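Local coordinates for protein bifunctional enzyme cysn/cysc (Mycobacterium tuberculosis, PDB 4BZP) that catalyses the ATP-dependent 3'-phosphorylation of adenosine 5'-phosphosulfate, the APS kinase reaction of sulfate activation, at residues A[23-28]-A[167-172]; A[113-118]-A[125-130]; A[50-55]-A[60-65]; A[69-74]-A[100-105]. All blocks are in the same frame, centred on the assembly; numbering follows the deposited sequence. Where two conformers were deposited one is given.

Contact 1. Residues A[23-28]-A[167-172]; sequences MLVERK and EVIDLL
Val25 carries this helix-helix contact by setting its two methyl groups on two successive residues of the other helix, Val168 and Ile169. CG2 of Val25 rests 3.9 Å from CB of Val168 and also meets that residue's CG1, the two valines crossing at about a right angle. The other branch, CG1, lies anti to the backbone N (chi1 171°) and runs past Ile169 in the opposite sense, 4.1 Å from its CG1. One turn further along helix 18-31, the CD1 methyl of Ile169 sits against the aliphatic part of Lys28, 3.8 Å from CB and equally close to CD. Lysine suits this place because its methylenes can finish an apolar patch while its ammonium end leaves it: the chain bends at its last torsion, and NZ forms a salt bridge with Asp162 at the start of helix 161-173. Branched apolar side chains fill the space between the two segments, whose axes pass 10.4 Å apart and cross at -61°, and the small Ala165, a turn earlier in 161-173, also touches Val25 and Lys28. Beneath both helices lies the parallel sheet: Val25 leans on Leu81 of strand 79-82, Val168 on Leu153 of strand 153-155, and Leu172 on Leu79 and Phe107. Between the two segments the attraction is therefore dispersion and exclusion of water, with no directional bond to fix the register. The one charge at the margin is paired with the same helix that its methylenes cover, so the joint has an apolar middle and an ionic edge.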
loop_
_atom_site.group_PDB
_atom_site.type_symbol
_atom_site.label_atom_id
_atom_site.label_comp_id
_atom_site.label_asym_id
_atom_site.label_seq_id
_atom_site.Cartn_x
_atom_site.Cartn_y
_atom_site.Cartn_z
ATOM N N MET A 23 17.441 -7.173 -2.113
ATOM C CA MET A 23 17.556 -7.610 -0.716
ATOM C C MET A 23 18.863 -7.129 -0.100
ATOM O O MET A 23 18.876 -6.768 1.061
ATOM C CB MET A 23 17.420 -9.130 -0.595
ATOM C CG MET A 23 16.038 -9.640 -1.005
ATOM S SD MET A 23 14.773 -9.165 0.171
ATOM C CE MET A 23 15.062 -10.151 1.630
ATOM N N LEU A 24 19.955 -7.163 -0.867
ATOM C CA LEU A 24 21.234 -6.747 -0.327
ATOM C C LEU A 24 21.292 -5.244 -0.174
ATOM O O LEU A 24 21.815 -4.718 0.808
ATOM C CB LEU A 24 22.394 -7.264 -1.166
ATOM C CG LEU A 24 23.777 -6.896 -0.578
ATOM C CD1 LEU A 24 23.958 -7.293 0.871
ATOM C CD2 LEU A 24 24.834 -7.578 -1.406
ATOM N N VAL A 25 20.726 -4.491 -1.101
ATOM C CA VAL A 25 20.607 -3.053 -0.924
ATOM C C VAL A 25 19.785 -2.742 0.320
ATOM O O VAL A 25 20.175 -1.887 1.115
ATOM C CB VAL A 25 19.978 -2.360 -2.158
ATOM C CG1 VAL A 25 19.658 -0.902 -1.893
ATOM C CG2 VAL A 25 20.858 -2.474 -3.376
ATOM N N GLU A 26 18.693 -3.451 0.515
ATOM C CA GLU A 26 17.890 -3.220 1.724
ATOM C C GLU A 26 18.746 -3.427 2.960
ATOM O O GLU A 26 18.686 -2.585 3.859
ATOM C CB GLU A 26 16.695 -4.168 1.711
ATOM C CG GLU A 26 15.719 -3.928 2.884
ATOM C CD GLU A 26 14.646 -5.000 3.043
ATOM O OE1 GLU A 26 14.929 -6.221 2.914
ATOM O OE2 GLU A 26 13.461 -4.617 3.153
ATOM N N ARG A 27 19.488 -4.521 3.030
ATOM C CA ARG A 27 20.323 -4.796 4.208
ATOM C C ARG A 27 21.359 -3.714 4.385
ATOM O O ARG A 27 21.584 -3.244 5.529
ATOM C CB ARG A 27 20.964 -6.175 4.102
ATOM C CG ARG A 27 19.962 -7.321 4.223
ATOM C CD ARG A 27 20.511 -8.728 4.419
ATOM N NE ARG A 27 21.209 -9.196 3.228
ATOM C CZ ARG A 27 20.615 -9.824 2.212
ATOM N NH1 ARG A 27 19.312 -10.054 2.251
ATOM N NH2 ARG A 27 21.311 -10.190 1.184
ATOM N N LYS A 28 22.051 -3.347 3.308
ATOM C CA LYS A 28 23.105 -2.314 3.409
ATOM C C LYS A 28 22.545 -1.021 3.948
ATOM O O LYS A 28 23.179 -0.351 4.788
ATOM C CB LYS A 28 23.799 -2.072 2.069
ATOM C CG LYS A 28 24.775 -3.158 1.635
ATOM C CD LYS A 28 25.324 -2.831 0.283
ATOM C CE LYS A 28 26.254 -3.870 -0.295
ATOM N NZ LYS A 28 27.523 -3.889 0.511
ATOM N N GLU A 167 26.437 -0.289 -6.598
ATOM C CA GLU A 167 26.128 0.577 -7.728
ATOM C C GLU A 167 24.760 1.223 -7.582
ATOM O O GLU A 167 24.567 2.379 -7.961
ATOM C CB GLU A 167 26.169 -0.155 -9.038
ATOM C CG GLU A 167 27.519 -0.606 -9.497
ATOM C CD GLU A 167 27.372 -1.174 -10.872
ATOM O OE1 GLU A 167 27.027 -0.393 -11.781
ATOM O OE2 GLU A 167 27.533 -2.398 -11.007
ATOM N N VAL A 168 23.782 0.464 -7.074
ATOM C CA VAL A 168 22.434 1.025 -6.841
ATOM C C VAL A 168 22.513 2.125 -5.787
ATOM O O VAL A 168 21.921 3.183 -5.998
ATOM C CB VAL A 168 21.427 -0.077 -6.417
ATOM C CG1 VAL A 168 20.077 0.539 -6.017
ATOM C CG2 VAL A 168 21.227 -1.072 -7.586
ATOM N N ILE A 169 23.249 1.875 -4.695
ATOM C CA ILE A 169 23.375 2.898 -3.645
ATOM C C ILE A 169 24.086 4.131 -4.196
ATOM O O ILE A 169 23.636 5.244 -3.951
ATOM C CB ILE A 169 24.061 2.264 -2.448
ATOM C CG1 ILE A 169 23.096 1.283 -1.794
ATOM C CG2 ILE A 169 24.494 3.336 -1.443
ATOM C CD1 ILE A 169 23.695 0.443 -0.727
ATOM N N ASP A 170 25.090 3.936 -5.034
ATOM C CA ASP A 170 25.815 5.081 -5.647
ATOM C C ASP A 170 24.824 5.898 -6.483
ATOM O O ASP A 170 24.818 7.141 -6.481
ATOM C CB ASP A 170 26.997 4.635 -6.509
ATOM C CG ASP A 170 28.204 4.066 -5.691
ATOM O OD1 ASP A 170 28.211 4.243 -4.486
ATOM O OD2 ASP A 170 29.022 3.412 -6.338
ATOM N N LEU A 171 23.948 5.217 -7.214
ATOM C CA LEU A 171 22.943 5.914 -8.043
ATOM C C LEU A 171 22.052 6.771 -7.182
ATOM O O LEU A 171 21.747 7.939 -7.531
ATOM C CB LEU A 171 22.096 4.888 -8.804
ATOM C CG LEU A 171 20.941 5.421 -9.695
ATOM C CD1 LEU A 171 21.418 6.295 -10.849
ATOM C CD2 LEU A 171 20.090 4.242 -10.166
ATOM N N LEU A 172 21.625 6.209 -6.057
ATOM C CA LEU A 172 20.725 6.887 -5.118
ATOM C C LEU A 172 21.358 8.094 -4.544
ATOM O O LEU A 172 20.668 9.089 -4.282
ATOM C CB LEU A 172 20.285 5.965 -3.980
ATOM C CG LEU A 172 19.392 4.840 -4.440
ATOM C CD1 LEU A 172 19.159 3.810 -3.335
ATOM C CD2 LEU A 172 18.062 5.359 -4.981
#

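Contact 2. Residues A[113-118]-A[125-130]; sequences TPLQDC and GLYAKA. With EDO (1,2-ethanediol), chain F.
A short turn joins the consecutive helices 115-121 and 126-131 beside the nucleotide site, and Tyr127, in the first turn of the second helix, packs back across Leu115 and Cys118 of the first. The ring meets Leu115 at CE2, 3.6 Å from CD1 of the leucine, an approach that is oblique to the ring. The leucine CG is anti to its backbone N (chi1 178°), a placement that carries the isobutyl group out towards the ring. Cys118 takes the far end of the tyrosine: its CB is 3.4 Å from the OH of Tyr127 and 3.9 Å from CZ, while the carbonyl O of Cys118 approaches CE1 of the ring at 3.7 Å. A small side chain suits position 118, since the tyrosine tip must pass close to the helix, and the Cys118 side chain also touches Ser16, a residue of the ADP pocket in the P-loop. Tyrosine is apt for its own place because the phenol spans both environments, its ring packing on carbon and its OH donating a hydrogen bond to the backbone O of Ser14, another ADP-pocket residue. Phe138 meets the same ring edge-to-face, and at the base of the residue the carboxylate of Asp122 accepts from the backbone N of Tyr127 and of Ala128, tethering the new helix to the turn before it. The chemistry implies that an apolar ring-on-helix contact positions a single polar OH, and that OH links helix 126-131 to the phosphate-binding loop.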
loop_
_atom_site.group_PDB
_atom_site.type_symbol
_atom_site.label_atom_id
_atom_site.label_comp_id
_atom_site.label_asym_id
_atom_site.label_seq_id
_atom_site.Cartn_x
_atom_site.Cartn_y
_atom_site.Cartn_z
ATOM N N THR A 113 21.096 -9.600 -17.614
ATOM C CA THR A 113 21.709 -10.929 -17.657
ATOM C C THR A 113 21.039 -11.712 -18.768
ATOM O O THR A 113 19.799 -11.755 -18.819
ATOM C CB THR A 113 21.511 -11.611 -16.269
ATOM O OG1 THR A 113 22.163 -10.835 -15.231
ATOM C CG2 THR A 113 22.074 -13.021 -16.257
ATOM N N PRO A 114 21.829 -12.287 -19.669
ATOM C CA PRO A 114 21.246 -13.019 -20.801
ATOM C C PRO A 114 20.417 -14.214 -20.369
ATOM O O PRO A 114 20.670 -14.790 -19.299
ATOM C CB PRO A 114 22.468 -13.508 -21.589
ATOM C CG PRO A 114 23.663 -13.064 -20.947
ATOM C CD PRO A 114 23.303 -12.371 -19.638
ATOM N N LEU A 115 19.436 -14.586 -21.173
ATOM C CA LEU A 115 18.639 -15.723 -20.941
ATOM C C LEU A 115 19.466 -16.957 -20.553
ATOM O O LEU A 115 19.083 -17.663 -19.631
ATOM C CB LEU A 115 17.805 -16.042 -22.180
ATOM C CG LEU A 115 16.894 -17.288 -22.121
ATOM C CD1 LEU A 115 15.807 -17.101 -21.104
ATOM C CD2 LEU A 115 16.240 -17.521 -23.482
ATOM N N GLN A 116 20.487 -17.288 -21.311
ATOM C CA GLN A 116 21.276 -18.486 -21.040
ATOM C C GLN A 116 21.821 -18.502 -19.633
ATOM O O GLN A 116 21.843 -19.560 -18.991
ATOM C CB GLN A 116 22.429 -18.628 -22.055
ATOM C CG GLN A 116 21.985 -19.208 -23.391
ATOM C CD GLN A 116 23.158 -19.748 -24.194
ATOM O OE1 GLN A 116 24.279 -19.868 -23.683
ATOM N NE2 GLN A 116 22.911 -20.072 -25.446
ATOM N N ASP A 117 22.273 -17.346 -19.180
ATOM C CA ASP A 117 22.827 -17.263 -17.838
ATOM C C ASP A 117 21.688 -17.391 -16.828
ATOM O O ASP A 117 21.824 -18.033 -15.775
ATOM C CB ASP A 117 23.560 -15.947 -17.570
ATOM C CG ASP A 117 24.824 -15.727 -18.327
ATOM O OD1 ASP A 117 25.319 -16.647 -18.971
ATOM O OD2 ASP A 117 25.359 -14.545 -18.184
ATOM N N CYS A 118 20.559 -16.727 -17.063
ATOM C CA CYS A 118 19.415 -16.840 -16.131
ATOM C C CYS A 118 18.912 -18.254 -16.000
ATOM O O CYS A 118 18.572 -18.716 -14.893
ATOM C CB CYS A 118 18.258 -15.968 -16.629
ATOM S SG CYS A 118 18.543 -14.159 -16.578
ATOM N N GLY A 125 13.745 -23.198 -9.984
ATOM C CA GLY A 125 13.267 -24.228 -10.900
ATOM C C GLY A 125 12.160 -23.795 -11.823
ATOM O O GLY A 125 11.515 -24.627 -12.453
ATOM N N LEU A 126 11.907 -22.506 -11.975
ATOM C CA LEU A 126 10.867 -21.990 -12.853
ATOM C C LEU A 126 11.226 -22.236 -14.311
ATOM O O LEU A 126 10.337 -22.538 -15.126
ATOM C CB LEU A 126 10.703 -20.466 -12.630
ATOM C CG LEU A 126 10.191 -20.131 -11.232
ATOM C CD1 LEU A 126 10.194 -18.602 -11.112
ATOM C CD2 LEU A 126 8.804 -20.705 -10.950
ATOM N N TYR A 127 12.489 -22.116 -14.713
ATOM C CA TYR A 127 12.888 -22.420 -16.112
ATOM C C TYR A 127 12.649 -23.893 -16.354
ATOM O O TYR A 127 12.157 -24.244 -17.433
ATOM C CB TYR A 127 14.342 -22.050 -16.435
ATOM C CG TYR A 127 14.523 -20.561 -16.638
ATOM C CD1 TYR A 127 14.809 -19.752 -15.570
ATOM C CD2 TYR A 127 14.434 -19.992 -17.893
ATOM C CE1 TYR A 127 14.966 -18.362 -15.755
ATOM C CE2 TYR A 127 14.569 -18.656 -18.110
ATOM C CZ TYR A 127 14.844 -17.823 -17.027
ATOM O OH TYR A 127 14.918 -16.460 -17.240
ATOM N N ALA A 128 13.007 -24.771 -15.409
ATOM C CA ALA A 128 12.761 -26.222 -15.629
ATOM C C ALA A 128 11.266 -26.468 -15.810
ATOM O O ALA A 128 10.887 -27.262 -16.685
ATOM C CB ALA A 128 13.317 -27.025 -14.477
ATOM N N LYS A 129 10.405 -25.815 -15.033
ATOM C CA LYS A 129 8.957 -25.978 -15.239
ATOM C C LYS A 129 8.565 -25.458 -16.624
ATOM O O LYS A 129 7.728 -26.114 -17.355
ATOM C CB LYS A 129 8.159 -25.255 -14.190
ATOM C CG LYS A 129 7.963 -25.989 -12.920
ATOM C CD LYS A 129 6.839 -25.362 -12.119
ATOM C CE LYS A 129 6.646 -25.979 -10.766
ATOM N NZ LYS A 129 5.239 -25.726 -10.355
ATOM N N ALA A 130 9.055 -24.311 -17.050
ATOM C CA ALA A 130 8.680 -23.743 -18.346
ATOM C C ALA A 130 9.072 -24.682 -19.461
ATOM O O ALA A 130 8.292 -24.900 -20.422
ATOM C CB ALA A 130 9.329 -22.375 -18.535
HETATM C C1 EDO F . 18.197 -10.167 -21.085
HETATM O O1 EDO F . 18.909 -9.535 -20.047
HETATM C C2 EDO F . 17.055 -9.229 -21.322
HETATM O O2 EDO F . 17.243 -8.776 -22.632
#

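Contact 3. Residues A[50-55]-A[60-65]; sequences ADLGFS and AENLRR
Arg65 grips Asp51 end-on with two nitrogens, NH1 to OD1 and NH2 to OD2, each bond 2.8 Å long and nearly straight. The carboxylate and guanidinium planes are only 12° apart, and both oxygens use their syn lone pairs, the geometry of a fully bidentate salt bridge. Asp51 reaches it with CG between its backbone N and carbonyl carbon (chi1 60°), while the extended Arg65 chain comes from the opposite direction. The remaining guanidinium nitrogen, NE of Arg65, donates to Glu61 OE2 at 2.9 Å, one turn earlier in the helix. That same OE2 accepts from NH2 of Arg64, whose NE holds OE1 in a side-on pair, so the network runs from Asp51 through Arg65 and Glu61 to Arg64. Leucine suits position 52 because its methyls can lie over a face of the Arg65 guanidinium, with CD2 3.6 Å from NH2, leaving the edges for the acids. Leu52 CD1 packs 4.0 Å from CB of Asn62. Leu52 CD2 lies 4.0 Å from CG of Glu61. Ser55 OG caps the backbone N of Asp58 where helix 56-75 begins. The loop thus folds back along the first turns of the helix it leads into, after helix 41-44, and at the dimer interface Arg64 bonds to the carbonyls of Gly47 and Leu48 of the second subunit.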
loop_
_atom_site.group_PDB
_atom_site.type_symbol
_atom_site.label_atom_id
_atom_site.label_comp_id
_atom_site.label_asym_id
_atom_site.label_seq_id
_atom_site.Cartn_x
_atom_site.Cartn_y
_atom_site.Cartn_z
ATOM N N ALA A 50 -4.805 -10.438 -3.858
ATOM C CA ALA A 50 -5.459 -11.743 -3.900
ATOM C C ALA A 50 -6.549 -11.871 -4.934
ATOM O O ALA A 50 -6.893 -13.004 -5.292
ATOM C CB ALA A 50 -5.992 -12.121 -2.519
ATOM N N ASP A 51 -7.143 -10.780 -5.368
ATOM C CA ASP A 51 -8.184 -10.803 -6.375
ATOM C C ASP A 51 -7.639 -11.059 -7.783
ATOM O O ASP A 51 -8.428 -11.369 -8.696
ATOM C CB ASP A 51 -8.957 -9.507 -6.379
ATOM C CG ASP A 51 -8.091 -8.274 -6.665
ATOM O OD1 ASP A 51 -7.003 -8.149 -6.046
ATOM O OD2 ASP A 51 -8.559 -7.440 -7.458
ATOM N N LEU A 52 -6.337 -10.901 -7.988
ATOM C CA LEU A 52 -5.761 -11.006 -9.339
ATOM C C LEU A 52 -5.302 -12.415 -9.647
ATOM O O LEU A 52 -4.752 -13.120 -8.804
ATOM C CB LEU A 52 -4.547 -10.084 -9.446
ATOM C CG LEU A 52 -4.866 -8.592 -9.290
ATOM C CD1 LEU A 52 -3.564 -7.769 -9.428
ATOM C CD2 LEU A 52 -5.860 -8.172 -10.310
ATOM N N GLY A 53 -5.441 -12.762 -10.922
ATOM C CA GLY A 53 -4.792 -13.973 -11.451
ATOM C C GLY A 53 -3.603 -13.595 -12.310
ATOM O O GLY A 53 -2.921 -12.585 -12.059
ATOM N N PHE A 54 -3.350 -14.398 -13.353
ATOM C CA PHE A 54 -2.173 -14.250 -14.183
ATOM C C PHE A 54 -2.453 -14.024 -15.664
ATOM O O PHE A 54 -1.554 -14.182 -16.522
ATOM C CB PHE A 54 -1.237 -15.421 -13.959
ATOM C CG PHE A 54 -0.612 -15.394 -12.597
ATOM C CD1 PHE A 54 0.547 -14.651 -12.356
ATOM C CD2 PHE A 54 -1.234 -16.031 -11.535
ATOM C CE1 PHE A 54 1.084 -14.609 -11.080
ATOM C CE2 PHE A 54 -0.694 -15.977 -10.259
ATOM C CZ PHE A 54 0.466 -15.278 -10.044
ATOM N N SER A 55 -3.648 -13.548 -15.989
ATOM C CA SER A 55 -3.917 -13.078 -17.316
ATOM C C SER A 55 -2.980 -11.901 -17.635
ATOM O O SER A 55 -2.408 -11.312 -16.693
ATOM C CB SER A 55 -5.365 -12.592 -17.453
ATOM O OG SER A 55 -5.587 -11.355 -16.755
ATOM N N ALA A 60 -0.487 -6.736 -15.695
ATOM C CA ALA A 60 -0.358 -5.319 -15.828
ATOM C C ALA A 60 -0.930 -4.600 -14.596
ATOM O O ALA A 60 -0.332 -3.647 -14.075
ATOM C CB ALA A 60 -0.964 -4.751 -17.076
ATOM N N GLU A 61 -2.072 -5.065 -14.111
ATOM C CA GLU A 61 -2.724 -4.434 -12.957
ATOM C C GLU A 61 -1.902 -4.677 -11.698
ATOM O O GLU A 61 -1.840 -3.787 -10.861
ATOM C CB GLU A 61 -4.146 -4.996 -12.842
ATOM C CG GLU A 61 -4.889 -4.511 -11.609
ATOM C CD GLU A 61 -5.185 -3.017 -11.606
ATOM O OE1 GLU A 61 -4.999 -2.302 -12.600
ATOM O OE2 GLU A 61 -5.614 -2.552 -10.529
ATOM N N ASN A 62 -1.290 -5.835 -11.535
ATOM C CA ASN A 62 -0.367 -6.100 -10.455
ATOM C C ASN A 62 0.708 -5.018 -10.407
ATOM O O ASN A 62 0.963 -4.442 -9.345
ATOM C CB ASN A 62 0.215 -7.498 -10.623
ATOM C CG ASN A 62 1.156 -7.860 -9.552
ATOM O OD1 ASN A 62 0.761 -7.961 -8.384
ATOM N ND2 ASN A 62 2.418 -8.056 -9.904
ATOM N N LEU A 63 1.318 -4.703 -11.539
ATOM C CA LEU A 63 2.364 -3.718 -11.617
ATOM C C LEU A 63 1.796 -2.348 -11.367
ATOM O O LEU A 63 2.472 -1.547 -10.680
ATOM C CB LEU A 63 3.100 -3.781 -12.946
ATOM C CG LEU A 63 3.859 -5.064 -13.229
ATOM C CD1 LEU A 63 4.275 -5.139 -14.668
ATOM C CD2 LEU A 63 5.056 -5.188 -12.297
ATOM N N ARG A 64 0.631 -2.013 -11.899
ATOM C CA ARG A 64 0.029 -0.714 -11.637
ATOM C C ARG A 64 -0.154 -0.505 -10.130
ATOM O O ARG A 64 0.192 0.531 -9.578
ATOM C CB ARG A 64 -1.309 -0.601 -12.370
ATOM C CG ARG A 64 -1.887 0.797 -12.343
ATOM C CD ARG A 64 -3.359 0.881 -12.825
ATOM N NE ARG A 64 -4.255 0.277 -11.869
ATOM C CZ ARG A 64 -4.701 0.902 -10.756
ATOM N NH1 ARG A 64 -4.346 2.152 -10.498
ATOM N NH2 ARG A 64 -5.467 0.251 -9.937
ATOM N N ARG A 65 -0.705 -1.511 -9.459
ATOM C CA ARG A 65 -0.939 -1.375 -8.034
ATOM C C ARG A 65 0.402 -1.284 -7.311
ATOM O O ARG A 65 0.533 -0.484 -6.344
ATOM C CB ARG A 65 -1.742 -2.538 -7.519
ATOM C CG ARG A 65 -3.159 -2.599 -8.040
ATOM C CD ARG A 65 -3.897 -3.715 -7.400
ATOM N NE ARG A 65 -5.150 -4.032 -8.093
ATOM C CZ ARG A 65 -5.950 -5.033 -7.709
ATOM N NH1 ARG A 65 -5.607 -5.790 -6.716
ATOM N NH2 ARG A 65 -7.020 -5.289 -8.439
#

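Contact 4. Residues A[69-74]-A[100-105]; sequences VATLLA and ADAGID
This is an apolar packing contact between helix 56-75 and the Schellman-capped end of helix 89-101, where Ala74 and Thr71 meet Ile104 and Ala102 on one face of the sheet of the P-loop kinase fold. The second segment belongs to a beta-alpha-beta crossover: strand 79-82 leads through helix 89-101 to strand 106-111, and strand 6-11 lies between the two in the parallel sheet. Gly103 makes the corner. Its positive phi of 79° ends the helix, with its backbone N still bonded to Ala100 O at 3.1 Å, and glycine is right here because a CB would be jammed against the carbonyl O of Ala102. The reversal aims Ile104 at helix 56-75 just before the chain enters strand 106-111. Small residues suit the facing helix, since the two backbones come close: the CA atoms of Thr71 and Ile104 are 6.8 Å apart. Ala102 CB looks towards Thr71 CB across a looser 4.4 Å, and Ile104 CG1 approaches the backbone O of Thr71 at the same 4.4 Å. The hydroxyl of Thr71 is occupied within its own helix, where OG1 bonds to His68 O. His99 touches both Thr71 and Ile104, and backbone bonds between Ala74 and Gly5 and between Asp105 and Thr7 tie both segments to the neighbourhood of strand 6-11. On other sides of helix 56-75, Leu72 and Leu73 pack on the second subunit. The tightest touch across the contact is between methyls: Ile104 CG2, anti to the isoleucine's backbone N, stands 3.6 Å from Ala74 CB, with CD1 following at 4.2 Å.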
loop_
_atom_site.group_PDB
_atom_site.type_symbol
_atom_site.label_atom_id
_atom_site.label_comp_id
_atom_site.label_asym_id
_atom_site.label_seq_id
_atom_site.Cartn_x
_atom_site.Cartn_y
_atom_site.Cartn_z
ATOM N N VAL A 69 1.598 1.475 -4.458
ATOM C CA VAL A 69 2.066 1.104 -3.129
ATOM C C VAL A 69 3.461 1.645 -2.933
ATOM O O VAL A 69 3.783 2.181 -1.879
ATOM C CB VAL A 69 1.960 -0.389 -2.862
ATOM C CG1 VAL A 69 2.572 -0.733 -1.525
ATOM C CG2 VAL A 69 0.513 -0.834 -3.014
ATOM N N ALA A 70 4.304 1.536 -3.958
ATOM C CA ALA A 70 5.637 2.109 -3.835
ATOM C C ALA A 70 5.601 3.603 -3.597
ATOM O O ALA A 70 6.395 4.105 -2.776
ATOM C CB ALA A 70 6.429 1.805 -5.074
ATOM N N THR A 71 4.736 4.334 -4.283
ATOM C CA THR A 71 4.702 5.808 -4.081
ATOM C C THR A 71 4.224 6.103 -2.714
ATOM O O THR A 71 4.732 7.051 -2.070
ATOM C CB THR A 71 3.859 6.638 -5.078
ATOM O OG1 THR A 71 2.474 6.300 -4.913
ATOM C CG2 THR A 71 4.352 6.467 -6.491
ATOM N N LEU A 72 3.285 5.334 -2.196
ATOM C CA LEU A 72 2.795 5.518 -0.818
ATOM C C LEU A 72 3.904 5.293 0.205
ATOM O O LEU A 72 4.117 6.124 1.118
ATOM C CB LEU A 72 1.584 4.613 -0.580
ATOM C CG LEU A 72 1.043 4.480 0.840
ATOM C CD1 LEU A 72 0.611 5.850 1.232
ATOM C CD2 LEU A 72 -0.097 3.477 0.941
ATOM N N LEU A 73 4.646 4.200 0.055
ATOM C CA LEU A 73 5.719 3.914 0.991
ATOM C C LEU A 73 6.793 4.983 0.887
ATOM O O LEU A 73 7.396 5.358 1.887
ATOM C CB LEU A 73 6.309 2.549 0.752
ATOM C CG LEU A 73 5.426 1.347 1.095
ATOM C CD1 LEU A 73 6.026 0.056 0.534
ATOM C CD2 LEU A 73 5.229 1.260 2.622
ATOM N N ALA A 74 7.106 5.426 -0.312
ATOM C CA ALA A 74 8.092 6.496 -0.481
ATOM C C ALA A 74 7.649 7.768 0.157
ATOM O O ALA A 74 8.431 8.468 0.802
ATOM C CB ALA A 74 8.370 6.698 -1.960
ATOM N N ALA A 100 6.337 10.179 -10.881
ATOM C CA ALA A 100 6.572 11.583 -11.237
ATOM C C ALA A 100 5.357 12.424 -10.861
ATOM O O ALA A 100 5.538 13.564 -10.388
ATOM C CB ALA A 100 6.885 11.685 -12.718
ATOM N N ASP A 101 4.167 11.915 -11.099
ATOM C CA ASP A 101 2.944 12.665 -10.743
ATOM C C ASP A 101 2.890 12.934 -9.241
ATOM O O ASP A 101 2.328 13.985 -8.811
ATOM C CB ASP A 101 1.680 11.916 -11.154
ATOM C CG ASP A 101 1.414 11.868 -12.646
ATOM O OD1 ASP A 101 1.998 12.626 -13.415
ATOM O OD2 ASP A 101 0.555 11.033 -13.012
ATOM N N ALA A 102 3.419 12.018 -8.427
ATOM C CA ALA A 102 3.487 12.159 -6.974
ATOM C C ALA A 102 4.679 12.927 -6.453
ATOM O O ALA A 102 4.821 13.095 -5.210
ATOM C CB ALA A 102 3.473 10.781 -6.365
ATOM N N GLY A 103 5.584 13.347 -7.313
ATOM C CA GLY A 103 6.746 13.972 -6.812
ATOM C C GLY A 103 7.858 13.113 -6.268
ATOM O O GLY A 103 8.730 13.600 -5.576
ATOM N N ILE A 104 7.845 11.821 -6.609
ATOM C CA ILE A 104 8.773 10.873 -6.003
ATOM C C ILE A 104 9.838 10.440 -7.009
ATOM O O ILE A 104 9.472 10.015 -8.114
ATOM C CB ILE A 104 8.044 9.591 -5.499
ATOM C CG1 ILE A 104 7.020 9.980 -4.429
ATOM C CG2 ILE A 104 9.006 8.561 -4.922
ATOM C CD1 ILE A 104 7.569 10.622 -3.180
ATOM N N ASP A 105 11.109 10.496 -6.635
ATOM C CA ASP A 105 12.208 10.022 -7.480
ATOM C C ASP A 105 12.038 8.536 -7.808
ATOM O O ASP A 105 11.670 7.726 -6.958
ATOM C CB ASP A 105 13.539 10.178 -6.763
ATOM C CG ASP A 105 14.048 11.605 -6.713
ATOM O OD1 ASP A 105 13.457 12.542 -7.274
ATOM O OD2 ASP A 105 15.116 11.733 -6.091
#

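How the contacts relate
Contact 1 joins residues near the two ends of the chain, and the other three close within that span in the order 3, 4, 2. Helices 18-31 and 161-173 of contact 1 lie on one face of the parallel sheet, while helix 56-75, shared by contacts 3 and 4, lies on the other. Those two contacts have centres about 19 Å apart, adjoin in sequence and both reach the second subunit, so that helix ties the loop before it, the turn after helix 89-101 and the dimer together. Contact 2 sits by the ADP site, its centre about 25 Å from that of contact 1 and 32 Å from that of contact 4. Nucleotide-side and dimer-side packing are thus separate.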